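Local structure of 3'-5'-exonuclease (Saccharomyces cerevisiae, 3E2V) at residues 332-338 / 350-354. The protein cuts double-stranded DNA as a probable magnesium-dependent TatD-type nuclease, with endonuclease and 3'-to-5' exonuclease activities. Sequence-based numbering, arbitrary orientation.
With GOL (glycerol), chain D.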
loop_
_atom_site.group_PDB
_atom_site.type_symbol
_atom_site.label_atom_id
_atom_site.label_comp_id
_atom_site.label_asym_id
_atom_site.label_seq_id
_atom_site.Cartn_x
_atom_site.Cartn_y
_atom_site.Cartn_z
ATOM N N ALA A 332 20.753 -8.644 4.184
ATOM C CA ALA A 332 20.364 -9.555 5.269
ATOM C C ALA A 332 20.706 -11.026 4.984
ATOM O O ALA A 332 20.826 -11.844 5.904
ATOM C CB ALA A 332 18.879 -9.407 5.572
ATOM N N PHE A 333 20.810 -11.339 3.697
ATOM C CA PHE A 333 21.112 -12.677 3.178
ATOM C C PHE A 333 21.954 -12.426 1.936
ATOM O O PHE A 333 21.936 -11.322 1.398
ATOM C CB PHE A 333 19.814 -13.396 2.773
ATOM C CG PHE A 333 18.888 -13.663 3.927
ATOM C CD1 PHE A 333 18.988 -14.842 4.647
ATOM C CD2 PHE A 333 17.935 -12.722 4.311
ATOM C CE1 PHE A 333 18.154 -15.091 5.728
ATOM C CE2 PHE A 333 17.088 -12.962 5.393
ATOM C CZ PHE A 333 17.206 -14.142 6.107
ATOM N N LYS A 334 22.684 -13.440 1.469
ATOM C CA LYS A 334 23.500 -13.272 0.267
ATOM C C LYS A 334 22.580 -12.900 -0.888
ATOM O O LYS A 334 21.502 -13.472 -1.008
ATOM C CB LYS A 334 24.231 -14.572 -0.090
ATOM C CG LYS A 334 25.170 -14.457 -1.305
ATOM C CD LYS A 334 26.261 -13.427 -1.071
ATOM C CE LYS A 334 27.070 -13.099 -2.320
ATOM N NZ LYS A 334 27.867 -11.850 -2.076
ATOM N N SER A 335 23.016 -11.957 -1.720
ATOM C CA SER A 335 22.240 -11.428 -2.844
ATOM C C SER A 335 22.978 -11.773 -4.128
ATOM O O SER A 335 24.174 -11.503 -4.244
ATOM C CB SER A 335 22.118 -9.912 -2.693
ATOM O OG SER A 335 21.289 -9.317 -3.673
ATOM N N VAL A 336 22.283 -12.402 -5.076
ATOM C CA VAL A 336 22.885 -12.794 -6.362
ATOM C C VAL A 336 22.117 -12.178 -7.523
ATOM O O VAL A 336 20.961 -11.757 -7.371
ATOM C CB VAL A 336 22.912 -14.329 -6.540
ATOM C CG1 VAL A 336 23.844 -14.998 -5.525
ATOM C CG2 VAL A 336 21.505 -14.932 -6.455
ATOM N N LYS A 337 22.734 -12.135 -8.704
ATOM C CA LYS A 337 22.037 -11.627 -9.886
ATOM C C LYS A 337 20.866 -12.564 -10.224
ATOM O O LYS A 337 20.890 -13.752 -9.882
ATOM C CB LYS A 337 22.986 -11.501 -11.088
ATOM C CG LYS A 337 24.202 -10.586 -10.853
ATOM C CD LYS A 337 25.230 -10.665 -12.007
ATOM C CE LYS A 337 25.815 -12.090 -12.200
ATOM N NZ LYS A 337 27.022 -12.479 -11.365
ATOM N N LYS A 338 19.838 -12.025 -10.874
ATOM C CA LYS A 338 18.626 -12.812 -11.156
ATOM C C LYS A 338 18.892 -14.125 -11.921
ATOM O O LYS A 338 18.187 -15.107 -11.718
ATOM C CB LYS A 338 17.582 -11.958 -11.886
ATOM C CG LYS A 338 18.101 -11.348 -13.188
ATOM C CD LYS A 338 17.048 -10.491 -13.859
ATOM C CE LYS A 338 17.583 -9.848 -15.136
ATOM N NZ LYS A 338 18.558 -8.771 -14.866
ATOM N N LEU A 350 19.268 -19.356 2.264
ATOM C CA LEU A 350 18.335 -18.431 1.624
ATOM C C LEU A 350 19.070 -17.301 0.930
ATOM O O LEU A 350 19.994 -16.698 1.491
ATOM C CB LEU A 350 17.378 -17.878 2.688
ATOM C CG LEU A 350 16.451 -18.906 3.350
ATOM C CD1 LEU A 350 15.805 -18.309 4.613
ATOM C CD2 LEU A 350 15.387 -19.440 2.400
ATOM N N TYR A 351 18.647 -17.001 -0.295
ATOM C CA TYR A 351 19.310 -16.010 -1.139
ATOM C C TYR A 351 18.334 -14.979 -1.677
ATOM O O TYR A 351 17.191 -15.324 -1.973
ATOM C CB TYR A 351 19.945 -16.686 -2.359
ATOM C CG TYR A 351 21.203 -17.472 -2.077
ATOM C CD1 TYR A 351 22.452 -16.922 -2.351
ATOM C CD2 TYR A 351 21.139 -18.771 -1.579
ATOM C CE1 TYR A 351 23.617 -17.646 -2.115
ATOM C CE2 TYR A 351 22.306 -19.497 -1.328
ATOM C CZ TYR A 351 23.524 -18.922 -1.607
ATOM O OH TYR A 351 24.691 -19.624 -1.369
ATOM N N MET A 352 18.809 -13.742 -1.807
ATOM C CA MET A 352 18.060 -12.619 -2.383
ATOM C C MET A 352 18.541 -12.350 -3.802
ATOM O O MET A 352 19.573 -12.889 -4.233
ATOM C CB MET A 352 18.233 -11.338 -1.545
ATOM C CG MET A 352 17.891 -11.527 -0.060
ATOM S SD MET A 352 18.169 -10.093 1.064
ATOM C CE MET A 352 16.795 -9.036 0.587
ATOM N N VAL A 353 17.771 -11.537 -4.522
ATOM C CA VAL A 353 18.112 -11.158 -5.888
ATOM C C VAL A 353 18.517 -9.688 -5.905
ATOM O O VAL A 353 17.770 -8.828 -5.428
ATOM C CB VAL A 353 16.921 -11.402 -6.841
ATOM C CG1 VAL A 353 17.236 -10.812 -8.224
ATOM C CG2 VAL A 353 16.582 -12.894 -6.906
ATOM N N LYS A 354 19.709 -9.399 -6.433
ATOM C CA LYS A 354 20.213 -8.024 -6.495
ATOM C C LYS A 354 19.204 -7.139 -7.219
ATOM O O LYS A 354 18.720 -7.499 -8.296
ATOM C CB LYS A 354 21.579 -7.965 -7.197
ATOM C CG LYS A 354 22.666 -8.749 -6.466
ATOM C CD LYS A 354 24.017 -8.628 -7.153
ATOM C CE LYS A 354 25.105 -9.390 -6.389
ATOM N NZ LYS A 354 25.350 -8.853 -5.010
HETATM C C1 GOL D . 18.275 -5.806 -3.178
HETATM O O1 GOL D . 19.552 -5.580 -3.755
HETATM C C2 GOL D . 18.261 -7.033 -2.275
HETATM O O2 GOL D . 18.627 -8.174 -3.005
HETATM C C3 GOL D . 19.252 -6.874 -1.120
HETATM O O3 GOL D . 18.637 -6.215 -0.028
HETATM O O HOH W 1 22.405 -16.036 2.629
HETATM O O HOH W 2 19.639 -9.166 -10.537
#
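M352 lays its CG against CB of F333 and brings its sulfur to the edge of the phenyl ring, a Met-aromatic contact with SD 5.5 Å from the ring centroid and near the ring plane. The contact belongs to a small two-stranded parallel surface sheet, 334-336 beside 351-353, with M352 in one strand and F333 just ahead of the other; it is separate from the eight-stranded parallel sheet of the TIM-barrel-type TatD fold and away from the metal site. In the backbone, N of V336 donates to O of M352 (2.9 Å) and its O accepts from N of K354, while N of M352 donates to O of K334, nearly straight (N-H...O 172°). A water takes over at each end, linking N of K334 to O of L350 and N of K338 to O of K354. F333 runs alongside L350, CD1 to CB, and both side chains rest on helix 40-49. On the face of V336 and Y351, CB and CG of K334 lie against the CD1-CE1 side of the tyrosine ring (CG to CE1 3.6 Å), and CG1 of V336 approaches CD1 from the opposite side of the ring plane. CG of K334, anti to the backbone N (chi1 -177°), stays beside CD1 and CE1; a bend at chi2 leads the rest away. S335 lies on the other face with M352, where a glycerol, probably from crystallisation, donates through O2 to O of V353. The K354 chain passes S335, CG 3.2 Å from OG, and its last torsion (chi4 -63°) turns NZ to O of S335 in a weak hydrogen bond of 3.0 Å.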